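Local atomic coordinates of uncharacterized GST-like proteinprotein (Pseudomonas syringae pv. tomato, PDB entry 3IC8), a protein that is of unknown function but probably binds glutathione, pairing a thioredoxin-like N-terminal domain with a helical C-terminal domain as glutathione S-transferases do. Residues N28-T33 / S222-S227; Y63-L68 / H299-G304; S161-Q166 / P206-W211. One frame throughout, in Å; residues are numbered along the deposited sequence.

How the contacts relate
Contacts 1 and 2 lie on one mixed sheet that runs from the thioredoxin-like domain into the strands of the C-terminal region, and contact 3 belongs to the helical domain. In contact 1, strand 222-225 is a parallel outermost strand of the sheet within this chain, beside strand 28-33. In contact 2, the late strand 296-300 meets strand 61-63. The centres of contacts 1 and 2 are about 21 Å apart. Contact 3 is nested in the loops closed by both, its centre about 34 Å from that of contact 1 and 30 Å from that of contact 2. Contact 2 includes the start of helix 66-76, the region where related transferases hold glutathione.

Contact 1. Residues N28-T33 / S222-S227; sequences NWRSVT and SLSDLS
R30 and S224 face each other in a parallel pair of strands, and the arginine's side chain bends across the partner strand. Its CB lies 3.9 Å from CB of L226. CG stands beside the backbone N, anti to the carbonyl carbon (chi1 -54°), and bends at chi2 (-51°) and chi3 (-63°) follow. CD passes near the carbonyl of S224, and NE gives a hydrogen bond of 3.3 Å to S224 O, which lies close to the guanidinium plane. NH2 donates to D225 O at 3.0 Å, approaching from above that carbonyl's plane, while NH1 turns outside the two strands to a salt bridge with E3 of strand 4-8's approach. L226 CB sits 3.7 Å above the guanidinium plane, toward its rim. Arginine suits this place because it can serve two carbonyls and a carboxylate while offering a flat face to leucine.

S224 O has a second donor, S31 N at 2.9 Å, on the opposite face of its plane from NE. The ladder continues through W29 N to S222 O, S224 N to W29 O and L226 N to S31 O. Beyond it, a water accepts from T33 N and donates to L226 O.

On the other face of the sheet, L223 CB stands 3.9 Å from the centroid of the W29 six-membered ring, a CH-pi contact, and L223 CD2 reaches W29 CZ2 at 3.6 Å. W29 NE1 bonds to H220 O. Strand 4-8, helix 16-25 and strand 28-33 form the beta-alpha-beta unit of a thioredoxin-like fold, to which residues 222-225 add an extra parallel edge strand.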
loop_
_atom_site.group_PDB
_atom_site.type_symbol
_atom_site.label_atom_id
_atom_site.label_comp_id
_atom_site.label_asym_id
_atom_site.label_seq_id
_atom_site.Cartn_x
_atom_site.Cartn_y
_atom_site.Cartn_z
ATOM N N ASN A 28 -0.731 -18.270 15.924
ATOM C CA ASN A 28 -1.676 -19.051 15.203
ATOM C C ASN A 28 -2.751 -19.434 16.174
ATOM O O ASN A 28 -2.472 -19.791 17.277
ATOM C CB ASN A 28 -0.996 -20.273 14.628
ATOM C CG ASN A 28 -0.147 -19.953 13.441
ATOM O OD1 ASN A 28 -0.427 -20.368 12.348
ATOM N ND2 ASN A 28 0.903 -19.210 13.658
ATOM N N TRP A 29 -3.993 -19.318 15.767
ATOM C CA TRP A 29 -5.086 -19.543 16.670
ATOM C C TRP A 29 -6.232 -20.292 16.030
ATOM O O TRP A 29 -6.370 -20.323 14.851
ATOM C CB TRP A 29 -5.557 -18.220 17.292
ATOM C CG TRP A 29 -5.887 -17.158 16.324
ATOM C CD1 TRP A 29 -5.028 -16.429 15.626
ATOM C CD2 TRP A 29 -7.185 -16.718 15.946
ATOM N NE1 TRP A 29 -5.681 -15.557 14.833
ATOM C CE2 TRP A 29 -7.017 -15.711 15.016
ATOM C CE3 TRP A 29 -8.475 -17.088 16.302
ATOM C CZ2 TRP A 29 -8.070 -15.063 14.443
ATOM C CZ3 TRP A 29 -9.511 -16.444 15.737
ATOM C CH2 TRP A 29 -9.311 -15.447 14.818
ATOM N N ARG A 30 -7.068 -20.875 16.855
ATOM C CA ARG A 30 -8.218 -21.564 16.381
ATOM C C ARG A 30 -9.417 -20.662 16.490
ATOM O O ARG A 30 -9.562 -19.986 17.447
ATOM C CB ARG A 30 -8.436 -22.817 17.203
ATOM C CG ARG A 30 -7.266 -23.726 17.274
ATOM C CD ARG A 30 -6.719 -24.037 15.918
ATOM N NE ARG A 30 -7.676 -24.740 15.090
ATOM C CZ ARG A 30 -7.931 -26.023 15.201
ATOM N NH1 ARG A 30 -7.313 -26.746 16.088
ATOM N NH2 ARG A 30 -8.801 -26.588 14.427
ATOM N N SER A 31 -10.282 -20.677 15.502
ATOM C CA SER A 31 -11.451 -19.845 15.533
ATOM C C SER A 31 -12.698 -20.638 15.797
ATOM O O SER A 31 -13.046 -21.500 15.049
ATOM C CB SER A 31 -11.604 -19.157 14.207
ATOM O OG SER A 31 -12.672 -18.275 14.243
ATOM N N VAL A 32 -13.388 -20.319 16.869
ATOM C CA VAL A 32 -14.632 -20.969 17.153
ATOM C C VAL A 32 -15.698 -19.961 16.901
ATOM O O VAL A 32 -15.696 -18.923 17.481
ATOM C CB VAL A 32 -14.742 -21.415 18.604
ATOM C CG1 VAL A 32 -16.061 -22.000 18.859
ATOM C CG2 VAL A 32 -13.724 -22.397 18.920
ATOM N N THR A 33 -16.620 -20.273 16.019
ATOM C CA THR A 33 -17.695 -19.356 15.739
ATOM C C THR A 33 -18.878 -19.602 16.633
ATOM O O THR A 33 -19.524 -20.597 16.558
ATOM C CB THR A 33 -18.166 -19.497 14.315
ATOM O OG1 THR A 33 -17.091 -19.218 13.430
ATOM C CG2 THR A 33 -19.257 -18.553 14.051
ATOM N N SER A 222 -2.988 -15.969 11.803
ATOM C CA SER A 222 -3.328 -17.191 11.097
ATOM C C SER A 222 -4.294 -18.056 11.850
ATOM O O SER A 222 -4.015 -18.458 12.929
ATOM C CB SER A 222 -2.067 -17.990 10.847
ATOM O OG SER A 222 -1.731 -17.962 9.491
ATOM N N LEU A 223 -5.416 -18.388 11.250
ATOM C CA LEU A 223 -6.426 -19.141 11.946
ATOM C C LEU A 223 -6.886 -20.369 11.204
ATOM O O LEU A 223 -6.815 -20.422 10.010
ATOM C CB LEU A 223 -7.617 -18.244 12.241
ATOM C CG LEU A 223 -8.535 -17.816 11.115
ATOM C CD1 LEU A 223 -9.536 -18.870 10.812
ATOM C CD2 LEU A 223 -9.224 -16.544 11.402
ATOM N N SER A 224 -7.344 -21.357 11.955
ATOM C CA SER A 224 -8.086 -22.500 11.452
ATOM C C SER A 224 -9.366 -22.646 12.225
ATOM O O SER A 224 -9.367 -22.486 13.405
ATOM C CB SER A 224 -7.306 -23.779 11.618
ATOM O OG SER A 224 -5.962 -23.529 11.865
ATOM N N ASP A 225 -10.454 -22.984 11.563
ATOM C CA ASP A 225 -11.722 -23.175 12.241
ATOM C C ASP A 225 -11.683 -24.332 13.200
ATOM O O ASP A 225 -11.068 -25.316 12.922
ATOM C CB ASP A 225 -12.818 -23.466 11.248
ATOM C CG ASP A 225 -13.089 -22.326 10.347
ATOM O OD1 ASP A 225 -12.497 -21.262 10.531
ATOM O OD2 ASP A 225 -13.913 -22.484 9.438
ATOM N N LEU A 226 -12.347 -24.183 14.332
ATOM C CA LEU A 226 -12.513 -25.246 15.270
ATOM C C LEU A 226 -13.942 -25.258 15.697
ATOM O O LEU A 226 -14.484 -24.252 15.995
ATOM C CB LEU A 226 -11.603 -25.043 16.458
ATOM C CG LEU A 226 -11.730 -26.035 17.587
ATOM C CD1 LEU A 226 -11.256 -27.331 17.154
ATOM C CD2 LEU A 226 -11.029 -25.597 18.820
ATOM N N SER A 227 -14.558 -26.414 15.727
ATOM C CA SER A 227 -15.930 -26.508 16.141
ATOM C C SER A 227 -16.057 -26.281 17.612
ATOM O O SER A 227 -15.142 -26.498 18.345
ATOM C CB SER A 227 -16.515 -27.850 15.764
ATOM O OG SER A 227 -16.191 -28.831 16.690
HETATM O O HOH W 1 -16.508 -22.877 14.652
#

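Contact 2. Residues Y63-L68 / H299-G304; sequences YCDTAL and HFPRLG
The rings of Y63 and H299 form a face-to-face stack, with centroids 4.1 Å apart and planes 17° from parallel. H299 CD2 lies over the centre of the tyrosine ring. Y63 CE1 in turn lies over one face of the imidazole, shifted toward its rim and 3.7 Å from H299 ND1. Both side chains hold CG anti to the carbonyl carbon (chi1 -62° in Y63), and from their paired places on parallel strands they run side by side in the same direction. At the imidazole's nitrogens, ND1 bonds to E283 and NE2 to D61; the tyrosine OH bonds to R72. The F300 ring meets sulfur instead: C64 SG approaches it obliquely, 3.8 Å from CE1 of F300, while F305 meets the same phenylalanine.

C64 N donates to H299 O at 3.3 Å, and H299 also pairs through its backbone with I62, so the parallel ladder runs up to this point. L68, in the first turn of helix 66-76, sets CD2 3.4 Å from that same H299 O and 4.0 Å from P301 CD. The apolar branch thus packs against the strand end and the rigid proline that follows it. P301 CG also lies 4.0 Å from OD2 of D65, the N-cap residue, whose OD2 accepts a weak bond from A67 N. D65 has a positive phi (93°), as the residue at the equivalent bend often does in glutathione transferases, where this turn helps hold the tripeptide; whether it does so here is not known.

Chemically, the buried imidazole is gripped at both nitrogens by carboxylates. That setting would be expected to favour its protonated form, with the tyrosine ring stacked on one face of the resulting cation.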
loop_
_atom_site.group_PDB
_atom_site.type_symbol
_atom_site.label_atom_id
_atom_site.label_comp_id
_atom_site.label_asym_id
_atom_site.label_seq_id
_atom_site.Cartn_x
_atom_site.Cartn_y
_atom_site.Cartn_z
ATOM N N TYR A 63 -10.352 -17.427 29.519
ATOM C CA TYR A 63 -10.058 -16.049 29.837
ATOM C C TYR A 63 -11.122 -15.116 29.320
ATOM O O TYR A 63 -11.408 -15.093 28.165
ATOM C CB TYR A 63 -8.711 -15.665 29.260
ATOM C CG TYR A 63 -7.573 -16.455 29.808
ATOM C CD1 TYR A 63 -6.785 -15.955 30.795
ATOM C CD2 TYR A 63 -7.299 -17.707 29.348
ATOM C CE1 TYR A 63 -5.776 -16.656 31.284
ATOM C CE2 TYR A 63 -6.301 -18.401 29.837
ATOM C CZ TYR A 63 -5.534 -17.877 30.807
ATOM O OH TYR A 63 -4.503 -18.591 31.309
ATOM N N CYS A 64 -11.682 -14.340 30.225
ATOM C CA CYS A 64 -12.810 -13.474 29.987
ATOM C C CYS A 64 -12.374 -12.053 30.013
ATOM O O CYS A 64 -11.642 -11.664 30.857
ATOM C CB CYS A 64 -13.834 -13.644 31.091
ATOM S SG CYS A 64 -14.552 -15.224 31.236
ATOM N N ASP A 65 -12.812 -11.284 29.048
ATOM C CA ASP A 65 -12.517 -9.878 29.006
ATOM C C ASP A 65 -11.284 -9.649 28.195
ATOM O O ASP A 65 -10.261 -10.220 28.462
ATOM C CB ASP A 65 -12.344 -9.309 30.398
ATOM C CG ASP A 65 -12.427 -7.814 30.417
ATOM O OD1 ASP A 65 -13.524 -7.275 30.401
ATOM O OD2 ASP A 65 -11.403 -7.157 30.431
ATOM N N THR A 66 -11.387 -8.806 27.194
ATOM C CA THR A 66 -10.266 -8.581 26.315
ATOM C C THR A 66 -9.092 -7.963 27.008
ATOM O O THR A 66 -7.988 -8.158 26.620
ATOM C CB THR A 66 -10.621 -7.818 25.048
ATOM O OG1 THR A 66 -10.913 -6.464 25.355
ATOM C CG2 THR A 66 -11.780 -8.437 24.430
ATOM N N ALA A 67 -9.331 -7.188 28.031
ATOM C CA ALA A 67 -8.230 -6.571 28.703
ATOM C C ALA A 67 -7.317 -7.601 29.341
ATOM O O ALA A 67 -6.137 -7.463 29.339
ATOM C CB ALA A 67 -8.735 -5.624 29.706
ATOM N N LEU A 68 -7.912 -8.614 29.922
ATOM C CA LEU A 68 -7.219 -9.749 30.468
ATOM C C LEU A 68 -6.540 -10.586 29.418
ATOM O O LEU A 68 -5.507 -11.134 29.641
ATOM C CB LEU A 68 -8.169 -10.602 31.278
ATOM C CG LEU A 68 -7.516 -11.642 32.149
ATOM C CD1 LEU A 68 -6.873 -10.999 33.295
ATOM C CD2 LEU A 68 -8.490 -12.627 32.597
ATOM N N HIS A 299 -10.773 -17.249 34.357
ATOM C CA HIS A 299 -10.012 -16.111 34.814
ATOM C C HIS A 299 -10.669 -14.783 34.530
ATOM O O HIS A 299 -11.115 -14.535 33.449
ATOM C CB HIS A 299 -8.630 -16.114 34.205
ATOM C CG HIS A 299 -7.976 -17.443 34.176
ATOM N ND1 HIS A 299 -6.726 -17.656 34.688
ATOM C CD2 HIS A 299 -8.364 -18.611 33.637
ATOM C CE1 HIS A 299 -6.385 -18.906 34.497
ATOM N NE2 HIS A 299 -7.362 -19.508 33.862
ATOM N N PHE A 300 -10.715 -13.943 35.548
ATOM C CA PHE A 300 -11.328 -12.641 35.485
ATOM C C PHE A 300 -10.387 -11.620 36.016
ATOM O O PHE A 300 -9.654 -11.883 36.903
ATOM C CB PHE A 300 -12.542 -12.575 36.367
ATOM C CG PHE A 300 -13.625 -13.471 35.979
ATOM C CD1 PHE A 300 -14.481 -13.134 34.997
ATOM C CD2 PHE A 300 -13.814 -14.644 36.634
ATOM C CE1 PHE A 300 -15.472 -13.955 34.667
ATOM C CE2 PHE A 300 -14.807 -15.453 36.295
ATOM C CZ PHE A 300 -15.641 -15.106 35.326
ATOM N N PRO A 301 -10.444 -10.430 35.480
ATOM C CA PRO A 301 -9.707 -9.301 36.016
ATOM C C PRO A 301 -10.352 -8.728 37.255
ATOM O O PRO A 301 -11.514 -8.903 37.449
ATOM C CB PRO A 301 -9.794 -8.303 34.886
ATOM C CG PRO A 301 -10.939 -8.668 34.153
ATOM C CD PRO A 301 -11.134 -10.083 34.248
ATOM N N ARG A 302 -9.607 -8.027 38.076
ATOM C CA ARG A 302 -10.241 -7.310 39.147
ATOM C C ARG A 302 -11.161 -6.238 38.603
ATOM O O ARG A 302 -12.242 -6.055 39.097
ATOM C CB ARG A 302 -9.229 -6.701 40.096
ATOM C CG ARG A 302 -8.329 -7.653 40.784
ATOM C CD ARG A 302 -7.821 -7.035 42.029
ATOM N NE ARG A 302 -7.687 -7.975 43.130
ATOM C CZ ARG A 302 -8.676 -8.403 43.892
ATOM N NH1 ARG A 302 -9.900 -8.010 43.696
ATOM N NH2 ARG A 302 -8.434 -9.246 44.855
ATOM N N LEU A 303 -10.725 -5.530 37.583
ATOM C CA LEU A 303 -11.487 -4.427 37.061
ATOM C C LEU A 303 -12.736 -4.844 36.346
ATOM O O LEU A 303 -12.714 -5.651 35.477
ATOM C CB LEU A 303 -10.640 -3.590 36.134
ATOM C CG LEU A 303 -9.292 -3.133 36.638
ATOM C CD1 LEU A 303 -8.730 -2.150 35.715
ATOM C CD2 LEU A 303 -9.395 -2.565 38.000
ATOM N N GLY A 304 -13.831 -4.245 36.747
ATOM C CA GLY A 304 -15.100 -4.484 36.136
ATOM C C GLY A 304 -15.842 -5.701 36.598
ATOM O O GLY A 304 -16.846 -6.038 36.051
#

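Contact 3. Residues S161-Q166 / P206-W211; sequences SRLESQ and PSVSVW
E164 and S207, with CA atoms 5.6 Å apart, lie where helices 149-167 and 206-216 cross, their axes there 8.2 Å apart at closest and inclined at 75°. E164 does the polar work. Its CG is anti to the backbone N (chi1 178°), and a bend at chi2 (63°) swings CD toward the beginning of the second helix. There the carboxylate straddles S207. OE1 receives weak hydrogen bonds from S207 N at 3.0 Å and V208 N at 3.3 Å. OE2 receives two more weak ones, from S207 N and from the S207 hydroxyl, OG lying 3.4 Å away. No single bond is strong, but together they spread the carboxylate over backbone and side-chain donors. P206, whose CD is 3.7 Å from OE2 of E164, has no N-H to offer and suits the first turn of a helix.

Beside this polar cluster lies an apolar one. L163 CD2 meets V208 CG1 at 3.6 Å, the two side chains crossing at about a right angle, and the same methyl comes obliquely to W211 CZ3 at 4.4 Å. L167, L174 and V185 and L189 of helix 180-193 also touch W211, whose NE1 bonds to D182 in that helix. Leucine and valine suit this place because their methyls meet without needing polar partners, while the larger indole reaches farther into the domain.

The carboxylate meets backbone N-H groups in the first turn of helix 206-216, the positive end of its dipole. Its negative charge is thus probably stabilised by the helix as well as by the individual weak bonds.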
loop_
_atom_site.group_PDB
_atom_site.type_symbol
_atom_site.label_atom_id
_atom_site.label_comp_id
_atom_site.label_asym_id
_atom_site.label_seq_id
_atom_site.Cartn_x
_atom_site.Cartn_y
_atom_site.Cartn_z
ATOM N N SER A 161 -8.604 16.215 17.115
ATOM C CA SER A 161 -7.629 17.243 16.889
ATOM C C SER A 161 -6.386 17.030 17.716
ATOM O O SER A 161 -5.304 17.305 17.286
ATOM C CB SER A 161 -8.226 18.620 17.108
ATOM O OG SER A 161 -8.493 18.861 18.449
ATOM N N ARG A 162 -6.584 16.560 18.929
ATOM C CA ARG A 162 -5.502 16.245 19.807
ATOM C C ARG A 162 -4.676 15.122 19.248
ATOM O O ARG A 162 -3.487 15.186 19.250
ATOM C CB ARG A 162 -6.050 15.900 21.182
ATOM C CG ARG A 162 -5.795 16.925 22.243
ATOM C CD ARG A 162 -7.035 17.441 22.921
ATOM N NE ARG A 162 -7.369 16.725 24.129
ATOM C CZ ARG A 162 -7.961 17.246 25.192
ATOM N NH1 ARG A 162 -8.270 18.506 25.250
ATOM N NH2 ARG A 162 -8.220 16.492 26.217
ATOM N N LEU A 163 -5.336 14.090 18.772
ATOM C CA LEU A 163 -4.679 12.962 18.166
ATOM C C LEU A 163 -3.950 13.334 16.906
ATOM O O LEU A 163 -2.884 12.867 16.679
ATOM C CB LEU A 163 -5.653 11.838 17.913
ATOM C CG LEU A 163 -5.103 10.546 17.346
ATOM C CD1 LEU A 163 -4.139 9.912 18.244
ATOM C CD2 LEU A 163 -6.208 9.627 17.056
ATOM N N GLU A 164 -4.552 14.205 16.114
ATOM C CA GLU A 164 -3.951 14.789 14.935
ATOM C C GLU A 164 -2.736 15.613 15.251
ATOM O O GLU A 164 -1.762 15.506 14.593
ATOM C CB GLU A 164 -4.980 15.617 14.172
ATOM C CG GLU A 164 -4.490 16.341 12.932
ATOM C CD GLU A 164 -4.009 15.423 11.849
ATOM O OE1 GLU A 164 -4.323 14.256 11.900
ATOM O OE2 GLU A 164 -3.294 15.852 10.938
ATOM N N SER A 165 -2.788 16.397 16.307
ATOM C CA SER A 165 -1.633 17.130 16.749
ATOM C C SER A 165 -0.453 16.258 17.154
ATOM O O SER A 165 0.642 16.575 16.862
ATOM C CB SER A 165 -1.996 17.996 17.935
ATOM O OG SER A 165 -2.462 19.237 17.536
ATOM N N GLN A 166 -0.668 15.182 17.871
ATOM C CA GLN A 166 0.399 14.269 18.187
ATOM C C GLN A 166 1.027 13.519 17.006
ATOM O O GLN A 166 2.208 13.351 16.943
ATOM C CB GLN A 166 -0.070 13.294 19.242
ATOM C CG GLN A 166 0.801 12.117 19.364
ATOM C CD GLN A 166 0.652 11.401 20.654
ATOM O OE1 GLN A 166 1.142 10.314 20.798
ATOM N NE2 GLN A 166 -0.035 11.996 21.593
ATOM N N PRO A 206 -5.842 13.854 8.695
ATOM C CA PRO A 206 -5.022 13.044 7.820
ATOM C C PRO A 206 -4.021 12.191 8.508
ATOM O O PRO A 206 -3.839 11.086 8.089
ATOM C CB PRO A 206 -4.326 14.087 6.998
ATOM C CG PRO A 206 -5.270 15.153 6.957
ATOM C CD PRO A 206 -5.796 15.251 8.295
ATOM N N SER A 207 -3.373 12.714 9.526
ATOM C CA SER A 207 -2.375 11.998 10.284
ATOM C C SER A 207 -2.958 10.811 10.970
ATOM O O SER A 207 -2.328 9.815 11.086
ATOM C CB SER A 207 -1.777 12.900 11.331
ATOM O OG SER A 207 -0.749 13.668 10.803
ATOM N N VAL A 208 -4.162 10.953 11.457
ATOM C CA VAL A 208 -4.870 9.881 12.080
ATOM C C VAL A 208 -5.185 8.747 11.132
ATOM O O VAL A 208 -5.075 7.600 11.470
ATOM C CB VAL A 208 -6.133 10.412 12.673
ATOM C CG1 VAL A 208 -6.792 9.394 13.498
ATOM C CG2 VAL A 208 -5.822 11.582 13.487
ATOM N N SER A 209 -5.596 9.094 9.936
ATOM C CA SER A 209 -5.980 8.124 8.942
ATOM C C SER A 209 -4.812 7.240 8.518
ATOM O O SER A 209 -4.965 6.063 8.331
ATOM C CB SER A 209 -6.611 8.848 7.760
ATOM O OG SER A 209 -7.467 8.020 7.018
ATOM N N VAL A 210 -3.645 7.831 8.369
ATOM C CA VAL A 210 -2.452 7.097 8.051
ATOM C C VAL A 210 -2.057 6.154 9.158
ATOM O O VAL A 210 -1.705 5.034 8.922
ATOM C CB VAL A 210 -1.323 8.064 7.795
ATOM C CG1 VAL A 210 0.005 7.405 7.844
ATOM C CG2 VAL A 210 -1.528 8.757 6.531
ATOM N N TRP A 211 -2.112 6.643 10.379
ATOM C CA TRP A 211 -1.804 5.869 11.552
ATOM C C TRP A 211 -2.771 4.740 11.710
ATOM O O TRP A 211 -2.401 3.661 12.102
ATOM C CB TRP A 211 -1.821 6.747 12.806
ATOM C CG TRP A 211 -1.949 5.974 14.058
ATOM C CD1 TRP A 211 -0.964 5.386 14.731
ATOM C CD2 TRP A 211 -3.137 5.716 14.786
ATOM N NE1 TRP A 211 -1.442 4.770 15.823
ATOM C CE2 TRP A 211 -2.785 4.962 15.884
ATOM C CE3 TRP A 211 -4.470 6.049 14.609
ATOM C CZ2 TRP A 211 -3.697 4.523 16.782
ATOM C CZ3 TRP A 211 -5.360 5.612 15.494
ATOM C CH2 TRP A 211 -4.984 4.859 16.570
#